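Local coordinates for C24 protein (Bizionia argentinensis JUB59, PDB 6OV6), which probably forms the receptor-binding tip of the long tail fibre of a temperate bacteriophage, as an elongated, intertwined metal-binding trimer, at the interface of chains A and B. Coordinates in Å, arbitrary orientation; residue numbers count along the deposited sequence, not the author numbering. Chains: chain A/B, C24 protein.

Contact 1: the interface of chains A and B. Residues chain A 135, 145, 148, 273; chain B 125-126, 128-129.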
# COMPACT_ATOMS: atom_id res chain seq x y z
N GLN A 135 -4.72 -9.99 7.74
CA GLN A 135 -3.69 -9.51 8.66
C GLN A 135 -2.31 -9.59 8.04
O GLN A 135 -2.00 -10.56 7.33
CB GLN A 135 -3.66 -10.36 9.97
CG GLN A 135 -4.87 -10.16 10.88
CD GLN A 135 -4.89 -8.77 11.46
OE1 GLN A 135 -3.86 -8.19 11.82
NE2 GLN A 135 -6.06 -8.20 11.55
N PRO A 145 0.04 -20.06 11.88
CA PRO A 145 -0.73 -20.59 13.03
C PRO A 145 -2.04 -21.30 12.71
O PRO A 145 -2.68 -21.04 11.69
CB PRO A 145 -0.93 -19.35 13.91
CG PRO A 145 0.25 -18.48 13.59
CD PRO A 145 0.41 -18.64 12.11
N TRP A 148 -5.47 -20.31 10.78
CA TRP A 148 -5.12 -19.24 9.83
C TRP A 148 -4.63 -19.83 8.51
O TRP A 148 -4.09 -20.94 8.49
CB TRP A 148 -4.02 -18.34 10.41
CG TRP A 148 -4.44 -17.57 11.63
CD1 TRP A 148 -4.52 -18.03 12.92
CD2 TRP A 148 -4.76 -16.17 11.69
NE1 TRP A 148 -4.91 -17.02 13.76
CE2 TRP A 148 -5.07 -15.87 13.04
CE3 TRP A 148 -4.81 -15.13 10.73
CZ2 TRP A 148 -5.43 -14.57 13.45
CZ3 TRP A 148 -5.20 -13.86 11.12
CH2 TRP A 148 -5.51 -13.59 12.46
N ILE A 273 -2.47 -12.96 5.74
CA ILE A 273 -3.09 -14.19 6.25
C ILE A 273 -4.47 -13.85 6.80
O ILE A 273 -4.76 -12.69 7.08
CB ILE A 273 -2.21 -14.95 7.28
CG1 ILE A 273 -2.02 -14.13 8.61
CG2 ILE A 273 -0.89 -15.48 6.66
CD1 ILE A 273 -1.36 -14.94 9.78
N ARG B 125 -7.02 -18.21 20.06
CA ARG B 125 -6.76 -18.79 18.74
C ARG B 125 -6.60 -17.68 17.67
O ARG B 125 -5.86 -17.84 16.71
CB ARG B 125 -7.93 -19.73 18.39
CG ARG B 125 -7.60 -20.74 17.33
CD ARG B 125 -8.65 -21.83 17.29
NE ARG B 125 -8.78 -22.42 15.96
CZ ARG B 125 -8.00 -23.38 15.50
NH1 ARG B 125 -7.00 -23.85 16.23
NH2 ARG B 125 -8.20 -23.88 14.29
N ARG B 126 -7.28 -16.55 17.87
CA ARG B 126 -7.24 -15.41 16.97
C ARG B 126 -6.08 -14.47 17.29
O ARG B 126 -5.85 -13.48 16.58
CB ARG B 126 -8.61 -14.72 16.95
CG ARG B 126 -9.66 -15.64 16.32
CD ARG B 126 -10.97 -14.98 16.15
NE ARG B 126 -10.89 -14.10 14.98
CZ ARG B 126 -11.91 -13.76 14.21
NH1 ARG B 126 -13.13 -14.23 14.47
NH2 ARG B 126 -11.73 -12.95 13.17
N LEU B 128 -2.27 -13.79 17.20
CA LEU B 128 -1.05 -14.23 16.52
C LEU B 128 0.15 -14.11 17.45
O LEU B 128 0.12 -13.30 18.37
CB LEU B 128 -0.84 -13.45 15.19
CG LEU B 128 -1.87 -13.77 14.09
CD1 LEU B 128 -1.89 -12.70 13.01
CD2 LEU B 128 -1.62 -15.16 13.48
N PRO B 129 1.21 -14.92 17.25
CA PRO B 129 2.38 -14.83 18.14
C PRO B 129 2.99 -13.43 18.18
O PRO B 129 3.01 -12.75 17.14
CB PRO B 129 3.37 -15.83 17.55
CG PRO B 129 2.55 -16.77 16.73
CD PRO B 129 1.40 -15.95 16.20
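B:Leu128 pushes its isobutyl group against the indole of A:Trp148, between two copies of a C24-like phage protein, the putative receptor-binding tip of a long tail fibre. B:Leu128 gives up most surface, 68 Å², followed by A:Trp148 and A:Pro145. Its CD2 lies over the indole face, 3.6 Å from A:Trp148 CE2, in a CH-pi contact that spans both the five- and the six-membered ring. CD1 of B:Leu128 leans toward the far rim of the benzo ring, 3.8 Å from A:Trp148 CH2. The indole is swung beside its own backbone N (chi1 -65°) and turned at chi2 80°, which presents this face to the leucine while NE1 points along the ring plane to chain B. There A:Trp148 NE1 donates a hydrogen bond of 3.2 Å to B:Arg125 O, the main-chain carbonyl at the end of helix 120-125. The bond is fairly straight, 161° at H, and lies in the carbonyl plane, which should limit rotation of the indole while the leucine covers its face. A:Ile273, from strand 267-275, meets the leucine tip to tip, its CD1 3.7 Å from B:Leu128 CD2. A:Pro145 closes another side, crossing the leucine at about a right angle with CG 3.8 Å from B:Leu128 CD2. The same A:Pro145 CG also touches B:Pro129 CD at 3.8 Å, extending the apolar contact along the loop that follows the helix.

Contact 2: the interface of chains A and B. Residues chain A 214, 223, 235, 237-238; chain B 223, 230, 235, 238.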
# COMPACT_ATOMS: atom_id res chain seq x y z
N LEU A 214 36.48 26.77 -71.98
CA LEU A 214 35.57 25.95 -72.77
C LEU A 214 35.86 26.04 -74.29
O LEU A 214 35.73 27.12 -74.85
CB LEU A 214 34.11 26.35 -72.49
CG LEU A 214 33.50 25.82 -71.18
CD1 LEU A 214 34.32 26.24 -69.94
CD2 LEU A 214 32.12 26.36 -71.02
N VAL A 223 28.16 25.86 -64.29
CA VAL A 223 29.24 26.64 -64.89
C VAL A 223 29.49 27.83 -63.99
O VAL A 223 28.54 28.46 -63.52
CB VAL A 223 28.91 27.02 -66.37
CG1 VAL A 223 29.86 28.09 -66.91
CG2 VAL A 223 28.94 25.76 -67.25
N LEU A 235 30.23 38.31 -74.31
CA LEU A 235 29.18 37.28 -74.27
C LEU A 235 27.97 37.91 -73.60
O LEU A 235 27.95 38.06 -72.38
CB LEU A 235 29.65 35.99 -73.56
CG LEU A 235 30.93 35.34 -74.11
CD1 LEU A 235 31.36 34.18 -73.24
CD2 LEU A 235 30.75 34.88 -75.57
N SER A 237 24.81 36.76 -73.68
CA SER A 237 23.87 35.76 -73.18
C SER A 237 24.09 35.33 -71.72
O SER A 237 23.26 34.61 -71.17
CB SER A 237 23.88 34.53 -74.08
OG SER A 237 25.11 33.84 -74.00
N LEU A 238 25.19 35.80 -71.10
CA LEU A 238 25.58 35.40 -69.75
C LEU A 238 25.79 36.54 -68.79
O LEU A 238 26.14 37.65 -69.19
CB LEU A 238 26.91 34.59 -69.84
CG LEU A 238 26.92 33.37 -70.75
CD1 LEU A 238 28.35 32.84 -70.95
CD2 LEU A 238 25.97 32.27 -70.21
N VAL B 223 27.34 31.15 -62.87
CA VAL B 223 27.00 31.90 -64.07
C VAL B 223 25.54 31.59 -64.39
O VAL B 223 25.10 30.44 -64.30
CB VAL B 223 27.96 31.55 -65.24
CG1 VAL B 223 27.45 32.13 -66.58
CG2 VAL B 223 29.38 32.03 -64.93
N GLU B 230 22.63 35.54 -77.74
CA GLU B 230 24.05 35.81 -77.93
C GLU B 230 24.24 36.54 -79.27
O GLU B 230 23.62 36.16 -80.26
CB GLU B 230 24.91 34.53 -77.87
CG GLU B 230 26.40 34.81 -77.74
CD GLU B 230 26.76 35.84 -76.68
OE1 GLU B 230 27.01 37.02 -77.03
OE2 GLU B 230 26.71 35.48 -75.48
N LEU B 235 27.06 29.38 -78.79
CA LEU B 235 27.76 28.66 -77.72
C LEU B 235 27.20 27.28 -77.50
O LEU B 235 26.20 27.11 -76.81
CB LEU B 235 27.82 29.49 -76.41
CG LEU B 235 28.20 30.96 -76.54
CD1 LEU B 235 28.05 31.69 -75.22
CD2 LEU B 235 29.61 31.14 -77.14
N LEU B 238 27.43 25.21 -73.74
CA LEU B 238 26.56 25.58 -72.63
C LEU B 238 25.09 25.30 -72.88
O LEU B 238 24.62 25.27 -74.03
CB LEU B 238 26.71 27.09 -72.36
CG LEU B 238 28.14 27.62 -72.11
CD1 LEU B 238 28.15 29.14 -72.12
CD2 LEU B 238 28.68 27.04 -70.76
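B:Glu230 starts with CG anti to its backbone N (chi1 -166°) and then bends at chi2 47°, bringing its carboxylate to A:Ser237, whose OG stands between its own backbone N and carbonyl carbon (chi1 68°). One oxygen, B:Glu230 OE2, accepts two hydrogen bonds: 2.7 Å from the hydroxyl A:Ser237 OG and 2.9 Å from the amide A:Ser237 N. Both donors come from the same face of the carboxylate, the amide well above its plane and the hydroxyl on the anti side. This double grip would be expected to steady negative charge on the glutamate. A:Leu235 flanks the acid and crosses it at a slant, its CA 3.7 Å from B:Glu230 CD. Next to this polar pair lies a leucine and valine cluster of the trimeric tip. B:Leu238 sends CD2 across A:Leu214 at about a right angle, 3.5 Å from A:Leu214 CD2, and the same methyl meets A:Val223 CG2 at 3.7 Å. Its other branch, CD1, faces A:Leu238 CD1 at 3.9 Å. A:Leu238 CD2 in turn packs on B:Val223 CG1, so equivalent residues of the two copies mix in one apolar patch. At its margin the strands 223-225 are joined through their backbones, B:Val223 N donating to A:Val223 O at 3.0 Å.

Contact 3: the interface of chains A and B. Residues chain A 268-270; chain B 165-168.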
# COMPACT_ATOMS: atom_id res chain seq x y z
N TYR A 268 7.99 -3.68 0.48
CA TYR A 268 8.48 -4.62 1.49
C TYR A 268 7.48 -5.78 1.52
O TYR A 268 6.27 -5.57 1.71
CB TYR A 268 8.56 -3.93 2.86
CG TYR A 268 9.43 -4.65 3.87
CD1 TYR A 268 10.67 -4.14 4.23
CD2 TYR A 268 9.00 -5.83 4.48
CE1 TYR A 268 11.46 -4.78 5.20
CE2 TYR A 268 9.79 -6.49 5.42
CZ TYR A 268 11.04 -5.98 5.75
OH TYR A 268 11.81 -6.63 6.69
N THR A 269 7.98 -7.02 1.31
CA THR A 269 7.12 -8.18 1.24
C THR A 269 6.71 -8.70 2.63
O THR A 269 7.56 -9.03 3.45
CB THR A 269 7.78 -9.32 0.40
OG1 THR A 269 8.20 -8.83 -0.86
CG2 THR A 269 6.84 -10.53 0.22
N LEU A 270 5.41 -8.78 2.85
CA LEU A 270 4.82 -9.38 4.04
C LEU A 270 3.71 -10.33 3.56
O LEU A 270 3.13 -10.10 2.50
CB LEU A 270 4.24 -8.33 5.01
CG LEU A 270 5.22 -7.34 5.66
CD1 LEU A 270 4.46 -6.34 6.56
CD2 LEU A 270 6.29 -8.05 6.50
N ILE B 165 3.56 -1.93 1.55
CA ILE B 165 3.58 -3.38 1.65
C ILE B 165 3.09 -4.07 0.35
O ILE B 165 2.10 -3.64 -0.25
CB ILE B 165 2.77 -3.87 2.91
CG1 ILE B 165 3.22 -3.15 4.22
CG2 ILE B 165 2.86 -5.41 3.03
CD1 ILE B 165 4.79 -3.25 4.58
N VAL B 166 3.73 -5.15 -0.03
CA VAL B 166 3.31 -6.01 -1.12
C VAL B 166 3.14 -7.44 -0.60
O VAL B 166 3.93 -7.90 0.22
CB VAL B 166 4.25 -5.92 -2.35
CG1 VAL B 166 5.67 -6.39 -2.00
CG2 VAL B 166 3.66 -6.69 -3.55
N GLY B 167 2.10 -8.12 -1.07
CA GLY B 167 1.77 -9.47 -0.63
C GLY B 167 2.76 -10.52 -1.06
O GLY B 167 3.13 -10.59 -2.24
N TYR B 168 3.23 -11.31 -0.10
CA TYR B 168 4.08 -12.48 -0.30
C TYR B 168 3.42 -13.37 -1.35
O TYR B 168 2.20 -13.54 -1.35
CB TYR B 168 4.24 -13.24 1.05
CG TYR B 168 4.74 -14.66 0.92
CD1 TYR B 168 6.09 -14.93 0.70
CD2 TYR B 168 3.87 -15.74 1.03
CE1 TYR B 168 6.56 -16.24 0.58
CE2 TYR B 168 4.32 -17.06 0.93
CZ TYR B 168 5.67 -17.30 0.68
OH TYR B 168 6.12 -18.59 0.58
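Strand 267-275 of chain A runs parallel to strand 164-167 of chain B, and a further backbone bond comes from B:Tyr168, just after the latter. Main-chain hydrogen bonds join them in the alternating pattern of a parallel sheet. B:Val166 N donates to A:Tyr268 O at 3.1 Å, A:Leu270 N to B:Val166 O at 3.1 Å, and B:Tyr168 N to A:Leu270 O at 2.9 Å. Side chains then pack on both sides of this seam. On one, A:Leu270 crosses B:Ile165 at a slant, its CD1 3.7 Å from B:Ile165 CD1, while the isoleucine CG2 lies against A:Leu270 CB. On the other, A:Thr269 keeps OG1 beside its backbone N (chi1 -53°), which leaves the methyl A:Thr269 CG2 to press on B:Tyr168 CA at 3.4 Å. The threonine OG1 points instead toward the methyl B:Val166 CG1, 3.7 Å away, a van der Waals contact. Backbone pairing of this kind makes one sheet from two copies and so ties neighbouring subunits together in the trimeric fibre tip.

Contact 4: the interface of chains A and B. Residues chain A 138, 268-270; chain B 158-160, 178-179.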
# COMPACT_ATOMS: atom_id res chain seq x y z
N SER A 138 4.67 -11.53 9.42
CA SER A 138 6.12 -11.55 9.16
C SER A 138 6.79 -12.81 9.74
O SER A 138 8.02 -12.94 9.68
CB SER A 138 6.78 -10.29 9.70
OG SER A 138 6.58 -10.16 11.09
N TYR A 268 7.99 -3.68 0.48
CA TYR A 268 8.48 -4.62 1.49
C TYR A 268 7.48 -5.78 1.52
O TYR A 268 6.27 -5.57 1.71
CB TYR A 268 8.56 -3.93 2.86
CG TYR A 268 9.43 -4.65 3.87
CD1 TYR A 268 10.67 -4.14 4.23
CD2 TYR A 268 9.00 -5.83 4.48
CE1 TYR A 268 11.46 -4.78 5.20
CE2 TYR A 268 9.79 -6.49 5.42
CZ TYR A 268 11.04 -5.98 5.75
OH TYR A 268 11.81 -6.63 6.69
N THR A 269 7.98 -7.02 1.31
CA THR A 269 7.12 -8.18 1.24
C THR A 269 6.71 -8.70 2.63
O THR A 269 7.56 -9.03 3.45
CB THR A 269 7.78 -9.32 0.40
OG1 THR A 269 8.20 -8.83 -0.86
CG2 THR A 269 6.84 -10.53 0.22
N LEU A 270 5.41 -8.78 2.85
CA LEU A 270 4.82 -9.38 4.04
C LEU A 270 3.71 -10.33 3.56
O LEU A 270 3.13 -10.10 2.50
CB LEU A 270 4.24 -8.33 5.01
CG LEU A 270 5.22 -7.34 5.66
CD1 LEU A 270 4.46 -6.34 6.56
CD2 LEU A 270 6.29 -8.05 6.50
N GLU B 158 10.74 -6.10 11.71
CA GLU B 158 10.97 -5.78 10.31
C GLU B 158 11.08 -4.26 10.27
O GLU B 158 10.42 -3.59 11.06
CB GLU B 158 9.75 -6.19 9.46
CG GLU B 158 9.28 -7.64 9.62
CD GLU B 158 10.33 -8.68 9.32
OE1 GLU B 158 10.97 -8.57 8.26
OE2 GLU B 158 10.51 -9.60 10.15
N ASN B 159 11.91 -3.71 9.40
CA ASN B 159 12.00 -2.25 9.29
C ASN B 159 11.04 -1.84 8.16
O ASN B 159 11.41 -1.92 6.98
CB ASN B 159 13.44 -1.77 9.03
CG ASN B 159 13.51 -0.27 8.85
OD1 ASN B 159 12.50 0.45 8.95
ND2 ASN B 159 14.69 0.24 8.52
N LEU B 160 9.83 -1.41 8.53
CA LEU B 160 8.77 -1.05 7.58
C LEU B 160 8.66 0.45 7.28
O LEU B 160 7.78 0.85 6.53
CB LEU B 160 7.41 -1.61 8.07
CG LEU B 160 7.37 -3.12 8.33
CD1 LEU B 160 5.97 -3.55 8.79
CD2 LEU B 160 7.78 -3.91 7.10
N ILE B 178 9.55 -13.32 2.91
CA ILE B 178 9.24 -12.17 3.75
C ILE B 178 10.48 -11.28 3.75
O ILE B 178 11.61 -11.77 3.87
CB ILE B 178 8.90 -12.63 5.21
CG1 ILE B 178 7.65 -13.57 5.26
CG2 ILE B 178 8.81 -11.45 6.20
CD1 ILE B 178 6.29 -13.00 4.76
N GLY B 179 10.28 -9.98 3.59
CA GLY B 179 11.39 -9.04 3.64
C GLY B 179 12.04 -8.71 2.32
O GLY B 179 12.93 -7.87 2.30
O HOH W 1 13.72 -5.35 7.97
O HOH W 2 10.67 -12.28 9.68
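This is a subunit interface of the trimer, a mixed polar and apolar contact in which a tyrosine of one copy is enclosed by loops of the next, adding side-chain contacts to the backbone pairing of the two chains. A:Tyr268 loses 81 Å² of surface here; its chi1 of -163° swings the ring away from the backbone N and into chain B. Its hydroxyl OH donates to the carboxylate oxygen B:Glu158 OE1 at 2.6 Å, approaching on the anti side and somewhat out of the carboxylate plane, with ring and carboxylate planes 70° apart. A:Tyr268 OH also lies 2.6 Å from a water (water 1) shared with the backbone amide B:Asn159 N. Over one face of the ring, offset toward its rim, stands the methyl B:Leu160 CD2, 3.6 Å from the ring centroid in a CH-pi contact. B:Gly179 CA comes to 3.5 Å from A:Tyr268 CE2. Beside it, B:Gly179 N gives a straight hydrogen bond of 2.9 Å (170° at H) to A:Thr269 O. B:Leu160 also meets A:Leu270 tip to tip, methyl CD1 to methyl CD1. Past the tyrosine, A:Ser138 CB lies 3.6 Å from B:Glu158 CG, and a second water joins A:Ser138 O to B:Glu158 OE2, so each oxygen of this carboxylate has a partner. In the fold, the site gathers the B loops at 158-160 and 178-179 around the start of A strand 267-275, with A:Ser138 just beyond strand 135-137.

Contacts 3 and 4 are two aspects of one seam: they lie about 6 Å apart, measured like all distances here between C-alpha centres, and share A:Tyr268, A:Thr269 and A:Leu270. Contact 1 is about 17 Å from each and uses the same A strand, 267-275, through A:Ile273, so this strand meets several segments of chain B. Contact 2 stands apart, about 102 Å from contact 1, 86 Å from contact 3 and 89 Å from contact 4, at the other end of a long, slender stretch. The chains are thus joined at both ends of this stretch, which presumably holds the trimer in register along the fibre.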